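Local atomic coordinates of alpha-catenin-like protein hmp-1 (Caenorhabditis elegans, PDB entry 5H5M), a protein that belongs to the core catenin-cadherin complex of adherens junctions and is required for cell migration and shape changes that enclose and elongate the embryonic body. Residues A[229-232]-A[233-236]; A[123-126]-A[127-131]; A[315-319]-A[320-324]. All coordinates share one frame; numbering follows the deposited sequence.

Contact 1 (A[229-232]-A[233-236]); sequences TALD and NITT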
loop_
_atom_site.group_PDB
_atom_site.type_symbol
_atom_site.label_atom_id
_atom_site.label_comp_id
_atom_site.label_asym_id
_atom_site.label_seq_id
_atom_site.Cartn_x
_atom_site.Cartn_y
_atom_site.Cartn_z
ATOM N N THR A 229 9.029 -2.822 -8.348
ATOM C CA THR A 229 8.863 -2.107 -9.603
ATOM C C THR A 229 7.573 -2.536 -10.299
ATOM O O THR A 229 6.797 -1.698 -10.759
ATOM C CB THR A 229 10.046 -2.345 -10.550
ATOM O OG1 THR A 229 11.251 -1.898 -9.923
ATOM C CG2 THR A 229 9.848 -1.566 -11.842
ATOM N N ALA A 230 7.347 -3.844 -10.366
ATOM C CA ALA A 230 6.163 -4.372 -11.036
ATOM C C ALA A 230 4.873 -3.885 -10.370
ATOM O O ALA A 230 3.915 -3.528 -11.057
ATOM C CB ALA A 230 6.211 -5.887 -11.067
ATOM N N LEU A 231 4.862 -3.851 -9.039
ATOM C CA LEU A 231 3.702 -3.383 -8.278
ATOM C C LEU A 231 3.404 -1.899 -8.481
ATOM O O LEU A 231 2.241 -1.500 -8.553
ATOM C CB LEU A 231 3.890 -3.662 -6.784
ATOM C CG LEU A 231 3.623 -5.100 -6.341
ATOM C CD1 LEU A 231 3.923 -5.254 -4.869
ATOM C CD2 LEU A 231 2.186 -5.497 -6.639
ATOM N N ASP A 232 4.450 -1.081 -8.559
ATOM C CA ASP A 232 4.273 0.346 -8.824
ATOM C C ASP A 232 3.649 0.559 -10.204
ATOM O O ASP A 232 2.959 1.548 -10.436
ATOM C CB ASP A 232 5.609 1.096 -8.728
ATOM C CG ASP A 232 6.160 1.137 -7.309
ATOM O OD1 ASP A 232 5.365 1.005 -6.354
ATOM O OD2 ASP A 232 7.389 1.310 -7.148
ATOM N N ASN A 233 3.890 -0.384 -11.110
ATOM C CA ASN A 233 3.379 -0.291 -12.473
ATOM C C ASN A 233 1.898 -0.648 -12.609
ATOM O O ASN A 233 1.272 -0.306 -13.610
ATOM C CB ASN A 233 4.203 -1.181 -13.404
ATOM C CG ASN A 233 5.342 -0.431 -14.058
ATOM O OD1 ASN A 233 6.514 -0.704 -13.799
ATOM N ND2 ASN A 233 5.002 0.528 -14.911
ATOM N N ILE A 234 1.342 -1.337 -11.617
ATOM C CA ILE A 234 -0.090 -1.626 -11.619
ATOM C C ILE A 234 -0.787 -0.798 -10.542
ATOM O O ILE A 234 -1.902 -1.106 -10.120
ATOM C CB ILE A 234 -0.385 -3.128 -11.399
ATOM C CG1 ILE A 234 0.065 -3.583 -10.010
ATOM C CG2 ILE A 234 0.277 -3.975 -12.480
ATOM C CD1 ILE A 234 -0.564 -4.899 -9.580
ATOM N N THR A 235 -0.111 0.263 -10.111
ATOM C CA THR A 235 -0.626 1.163 -9.089
ATOM C C THR A 235 -0.677 2.590 -9.630
ATOM O O THR A 235 0.306 3.088 -10.182
ATOM C CB THR A 235 0.247 1.126 -7.807
ATOM O OG1 THR A 235 0.243 -0.199 -7.255
ATOM C CG2 THR A 235 -0.272 2.111 -6.765
ATOM N N THR A 236 -1.824 3.244 -9.483
ATOM C CA THR A 236 -1.945 4.625 -9.923
ATOM C C THR A 236 -1.249 5.529 -8.915
ATOM O O THR A 236 -1.433 5.385 -7.706
ATOM C CB THR A 236 -3.412 5.058 -10.086
ATOM O OG1 THR A 236 -4.031 5.141 -8.800
ATOM C CG2 THR A 236 -4.173 4.059 -10.947
#
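T235 reaches back to L231 in a local side-chain-to-backbone contact at the C-terminal end of helix 207-233, where the chain of the M domain, a helical domain of the vinculin/alpha-catenin family, turns off toward helix 237-260. The hydroxyl OG1 of T235 donates to L231 O at 2.7 Å, tilted 33° from the carbonyl plane. With OG1 anti to its own carbonyl carbon (chi1 -61°), CG2 falls anti to the backbone N and the hydroxyl is aimed at the preceding turn. L231 O is gripped twice: I234 N also donates to it, at 3.2 Å, coming from the opposite face and standing above the carbonyl plane. The spacing of three residues in that bond tightens the end of the helix, whereas N233 N still makes the regular bond to T229 O, at 3.2 Å. T235 N adds a weak bond to D232 O.

Beside this polar group, I234 folds its CG1 branch between its backbone N and carbonyl carbon (chi1 65°), which brings CD1 to 4.1 Å from L231 CD2. Both side chains then pack against I179 of helix 173-202 and S166 of helix 142-166. On another side of the helix, the carboxylate of D232 is engaged in a salt bridge with R289.

T235 N lies near L231 O but at too poor an angle to bond to it. The threonine hydroxyl serves as a second donor beside I234 N, so L231 O is held from both faces, and the rotation of the hydroxyl is probably fixed as the chain departs.

Contact 2 (A[123-126]-A[127-131]); sequences FLDT and RTPLI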
loop_
_atom_site.group_PDB
_atom_site.type_symbol
_atom_site.label_atom_id
_atom_site.label_comp_id
_atom_site.label_asym_id
_atom_site.label_seq_id
_atom_site.Cartn_x
_atom_site.Cartn_y
_atom_site.Cartn_z
ATOM N N PHE A 123 5.834 -2.433 1.933
ATOM C CA PHE A 123 7.021 -2.092 1.154
ATOM C C PHE A 123 7.686 -0.789 1.591
ATOM O O PHE A 123 8.531 -0.253 0.873
ATOM C CB PHE A 123 6.666 -2.025 -0.336
ATOM C CG PHE A 123 6.313 -3.363 -0.926
ATOM C CD1 PHE A 123 5.035 -3.886 -0.779
ATOM C CD2 PHE A 123 7.264 -4.109 -1.606
ATOM C CE1 PHE A 123 4.709 -5.128 -1.304
ATOM C CE2 PHE A 123 6.946 -5.351 -2.136
ATOM C CZ PHE A 123 5.667 -5.863 -1.984
ATOM N N LEU A 124 7.326 -0.286 2.768
ATOM C CA LEU A 124 7.941 0.943 3.265
ATOM C C LEU A 124 9.395 0.718 3.673
ATOM O O LEU A 124 10.169 1.668 3.758
ATOM C CB LEU A 124 7.137 1.532 4.436
ATOM C CG LEU A 124 7.086 0.922 5.843
ATOM C CD1 LEU A 124 8.299 1.300 6.684
ATOM C CD2 LEU A 124 5.813 1.379 6.547
ATOM N N ASP A 125 9.766 -0.533 3.929
ATOM C CA ASP A 125 11.140 -0.852 4.307
ATOM C C ASP A 125 11.474 -2.303 3.994
ATOM O O ASP A 125 11.309 -3.185 4.837
ATOM C CB ASP A 125 11.369 -0.564 5.793
ATOM C CG ASP A 125 12.833 -0.655 6.190
ATOM O OD1 ASP A 125 13.681 -0.941 5.317
ATOM O OD2 ASP A 125 13.138 -0.422 7.379
ATOM N N THR A 126 11.959 -2.543 2.781
ATOM C CA THR A 126 12.250 -3.899 2.327
ATOM C C THR A 126 13.719 -4.282 2.514
ATOM O O THR A 126 14.121 -5.397 2.180
ATOM C CB THR A 126 11.878 -4.079 0.845
ATOM O OG1 THR A 126 12.578 -3.106 0.059
ATOM C CG2 THR A 126 10.383 -3.911 0.644
ATOM N N ARG A 127 14.519 -3.365 3.047
ATOM C CA ARG A 127 15.942 -3.637 3.227
ATOM C C ARG A 127 16.302 -4.047 4.654
ATOM O O ARG A 127 16.989 -5.049 4.857
ATOM C CB ARG A 127 16.782 -2.420 2.815
ATOM C CG ARG A 127 17.931 -2.785 1.884
ATOM C CD ARG A 127 18.953 -1.667 1.703
ATOM N NE ARG A 127 20.261 -2.193 1.305
ATOM C CZ ARG A 127 20.561 -2.641 0.087
ATOM N NH1 ARG A 127 19.651 -2.629 -0.880
ATOM N NH2 ARG A 127 21.781 -3.099 -0.168
ATOM N N THR A 128 15.825 -3.284 5.633
ATOM C CA THR A 128 16.240 -3.456 7.027
ATOM C C THR A 128 16.074 -4.863 7.627
ATOM O O THR A 128 16.989 -5.338 8.302
ATOM C CB THR A 128 15.496 -2.452 7.944
ATOM O OG1 THR A 128 15.701 -1.118 7.463
ATOM C CG2 THR A 128 16.005 -2.545 9.374
ATOM N N PRO A 129 14.927 -5.535 7.398
ATOM C CA PRO A 129 14.788 -6.851 8.039
ATOM C C PRO A 129 15.894 -7.848 7.682
ATOM O O PRO A 129 16.343 -8.581 8.562
ATOM C CB PRO A 129 13.436 -7.352 7.522
ATOM C CG PRO A 129 12.673 -6.118 7.211
ATOM C CD PRO A 129 13.688 -5.140 6.697
ATOM N N LEU A 130 16.324 -7.870 6.423
ATOM C CA LEU A 130 17.389 -8.778 6.008
ATOM C C LEU A 130 18.751 -8.292 6.497
ATOM O O LEU A 130 19.596 -9.093 6.892
ATOM C CB LEU A 130 17.408 -8.940 4.488
ATOM C CG LEU A 130 18.463 -9.920 3.970
ATOM C CD1 LEU A 130 18.348 -11.252 4.694
ATOM C CD2 LEU A 130 18.347 -10.114 2.464
ATOM N N ILE A 131 18.957 -6.979 6.467
ATOM C CA ILE A 131 20.207 -6.389 6.928
ATOM C C ILE A 131 20.440 -6.680 8.407
ATOM O O ILE A 131 21.538 -7.068 8.804
ATOM C CB ILE A 131 20.231 -4.867 6.690
ATOM C CG1 ILE A 131 20.219 -4.571 5.192
ATOM C CG2 ILE A 131 21.454 -4.238 7.340
ATOM C CD1 ILE A 131 21.338 -5.254 4.432
#
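D125 and T128 meet through the carboxylate of the one and the backbone N-H and hydroxyl of the other. From CB of D125 the chain runs with CG anti to the backbone N (chi1 -170°), which carries the carboxylate forward over the start of the next helix. CG lies 3.2 Å from T128 OG1. Beyond it the two oxygens divide the work. OD1 accepts from T128 N at 3.2 Å in a nearly straight bond (169° at the hydrogen), the N-H arriving from above the carboxylate plane, and takes a weak second bond from R127 N. OD2 turns its syn lone pair to T128 OG1, which donates at 2.7 Å.

This is aspartate capping of helix 128-137: amides at the beginning of a helix have no preceding carbonyl to bond, and a side chain one turn back provides the acceptor. The partial positive charge of the helix start would probably help to stabilise the carboxylate as an anion. With an alanine at D125 the amide and hydroxyl of T128, and the more weakly bound R127 N-H, would probably lose their shared acceptor, and the first turn might fray.

P129, which has no N-H to satisfy, rests its ring carbon CD 3.6 Å from D125 O. R127 extends away from the cap to a cation-pi contact with F221 of helix 207-233, while its carbonyl O receives I131 N at 3.2 Å.

Contact 3 (A[315-319]-A[320-324]); sequences RILKT and QRVDQ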
loop_
_atom_site.group_PDB
_atom_site.type_symbol
_atom_site.label_atom_id
_atom_site.label_comp_id
_atom_site.label_asym_id
_atom_site.label_seq_id
_atom_site.Cartn_x
_atom_site.Cartn_y
_atom_site.Cartn_z
ATOM N N ARG A 315 13.304 16.395 -4.081
ATOM C CA ARG A 315 14.652 16.541 -3.547
ATOM C C ARG A 315 14.648 17.194 -2.163
ATOM O O ARG A 315 15.504 16.900 -1.327
ATOM C CB ARG A 315 15.517 17.355 -4.514
ATOM C CG ARG A 315 16.958 17.512 -4.069
ATOM C CD ARG A 315 17.804 18.206 -5.123
ATOM N NE ARG A 315 19.184 18.368 -4.677
ATOM C CZ ARG A 315 20.123 17.435 -4.801
ATOM N NH1 ARG A 315 19.832 16.267 -5.361
ATOM N NH2 ARG A 315 21.353 17.669 -4.365
ATOM N N ILE A 316 13.682 18.074 -1.928
ATOM C CA ILE A 316 13.543 18.739 -0.638
ATOM C C ILE A 316 13.160 17.742 0.453
ATOM O O ILE A 316 13.743 17.734 1.538
ATOM C CB ILE A 316 12.494 19.865 -0.702
ATOM C CG1 ILE A 316 12.985 20.992 -1.613
ATOM C CG2 ILE A 316 12.188 20.401 0.693
ATOM C CD1 ILE A 316 12.043 22.172 -1.688
ATOM N N LEU A 317 12.177 16.899 0.155
ATOM C CA LEU A 317 11.774 15.841 1.070
ATOM C C LEU A 317 12.935 14.894 1.351
ATOM O O LEU A 317 13.280 14.646 2.505
ATOM C CB LEU A 317 10.590 15.058 0.501
ATOM C CG LEU A 317 10.086 13.896 1.360
ATOM C CD1 LEU A 317 9.610 14.398 2.716
ATOM C CD2 LEU A 317 8.978 13.124 0.644
ATOM N N LYS A 318 13.546 14.387 0.286
ATOM C CA LYS A 318 14.573 13.357 0.400
ATOM C C LYS A 318 15.877 13.832 1.041
ATOM O O LYS A 318 16.417 13.153 1.911
ATOM C CB LYS A 318 14.880 12.766 -0.978
ATOM C CG LYS A 318 15.947 11.683 -0.947
ATOM C CD LYS A 318 15.832 10.747 -2.134
ATOM C CE LYS A 318 16.791 9.572 -2.001
ATOM N NZ LYS A 318 16.658 8.624 -3.143
ATOM N N THR A 319 16.385 14.986 0.616
ATOM C CA THR A 319 17.710 15.424 1.050
ATOM C C THR A 319 17.688 16.406 2.222
ATOM O O THR A 319 18.738 16.723 2.782
ATOM C CB THR A 319 18.495 16.080 -0.112
ATOM O OG1 THR A 319 17.940 17.368 -0.409
ATOM C CG2 THR A 319 18.444 15.206 -1.355
ATOM N N GLN A 320 16.505 16.890 2.593
ATOM C CA GLN A 320 16.399 17.830 3.711
ATOM C C GLN A 320 15.409 17.385 4.786
ATOM O O GLN A 320 15.796 17.140 5.930
ATOM C CB GLN A 320 16.004 19.224 3.215
ATOM C CG GLN A 320 17.053 19.923 2.366
ATOM C CD GLN A 320 16.606 21.301 1.917
ATOM O OE1 GLN A 320 15.500 21.738 2.229
ATOM N NE2 GLN A 320 17.465 21.991 1.179
ATOM N N ARG A 321 14.133 17.290 4.419
ATOM C CA ARG A 321 13.065 17.060 5.392
ATOM C C ARG A 321 13.205 15.727 6.130
ATOM O O ARG A 321 12.995 15.663 7.342
ATOM C CB ARG A 321 11.698 17.131 4.705
ATOM C CG ARG A 321 11.408 18.473 4.037
ATOM C CD ARG A 321 11.353 19.606 5.049
ATOM N NE ARG A 321 11.173 20.909 4.414
ATOM C CZ ARG A 321 12.158 21.781 4.209
ATOM N NH1 ARG A 321 13.394 21.492 4.591
ATOM N NH2 ARG A 321 11.908 22.946 3.624
ATOM N N VAL A 322 13.563 14.674 5.403
ATOM C CA VAL A 322 13.710 13.349 5.998
ATOM C C VAL A 322 14.809 13.318 7.067
ATOM O O VAL A 322 14.615 12.772 8.153
ATOM C CB VAL A 322 13.997 12.286 4.912
ATOM C CG1 VAL A 322 14.527 11.013 5.530
ATOM C CG2 VAL A 322 12.732 11.994 4.109
ATOM N N ASP A 323 15.955 13.921 6.765
ATOM C CA ASP A 323 17.059 13.980 7.720
ATOM C C ASP A 323 16.720 14.837 8.937
ATOM O O ASP A 323 16.973 14.439 10.074
ATOM C CB ASP A 323 18.323 14.517 7.045
ATOM C CG ASP A 323 18.940 13.518 6.088
ATOM O OD1 ASP A 323 18.744 12.301 6.295
ATOM O OD2 ASP A 323 19.625 13.948 5.135
ATOM N N GLN A 324 16.153 16.014 8.692
ATOM C CA GLN A 324 15.758 16.917 9.770
ATOM C C GLN A 324 14.718 16.270 10.681
ATOM O O GLN A 324 14.742 16.461 11.896
ATOM C CB GLN A 324 15.210 18.228 9.201
ATOM C CG GLN A 324 16.223 19.045 8.419
ATOM C CD GLN A 324 15.589 20.208 7.676
ATOM O OE1 GLN A 324 14.385 20.450 7.787
ATOM N NE2 GLN A 324 16.398 20.936 6.915
#
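I316 lays its methyl CG2 over the guanidinium of R321 at a wide, pi-type turn within helix 305-339, a turn marked by bonds that span five residues instead of four. The two side chains lie side by side and point the same way. CG2 sits 3.7 Å above the guanidinium plane, over its centre, because R321 bends at its second torsion (chi2 -63°), which carries the flat group outward alongside I316. The aliphatic part follows suit, with R321 CG 3.9 Å from I316 CG2.

L317 is set obliquely to both R321 and V322. Its CD1 touches R321 CB at 4.0 Å and V322 CG2 at 4.2 Å, and the leucine also packs on C291 of helix 276-300 and on A365 and I369 of helix 345-374, joining the turn to the neighbouring helices.

At the exposed side T319 bends its hydroxyl back to R315 O at 2.6 Å; the backbone N of T319 meets the same oxygen from the opposite face. The wide turn itself is sealed by R321 N, which donates to I316 O within the carbonyl plane, and by V322 N, 2.9 Å from L317 O and nearly in line with its C=O bond.

In the fold
The three contacts follow one another along the chain in the order 2, 1, 3. Contacts 1 and 2 have centres about 19 Å apart yet touch: L231 CD1 packs 3.4 Å from F123 CZ, so the end of helix 207-233 leans on the residue that leaves helix 92-122. Contact 3 stands apart, its centre about 24 Å from that of contact 1 and 20 Å from that of contact 2, with nearest atoms about 12 and 10 Å away. Helix 276-300 adjoins all three: R289 pairs with D232 and touches F123, S282 and R286 meet L124, and C291 and R284 face residues of contact 3.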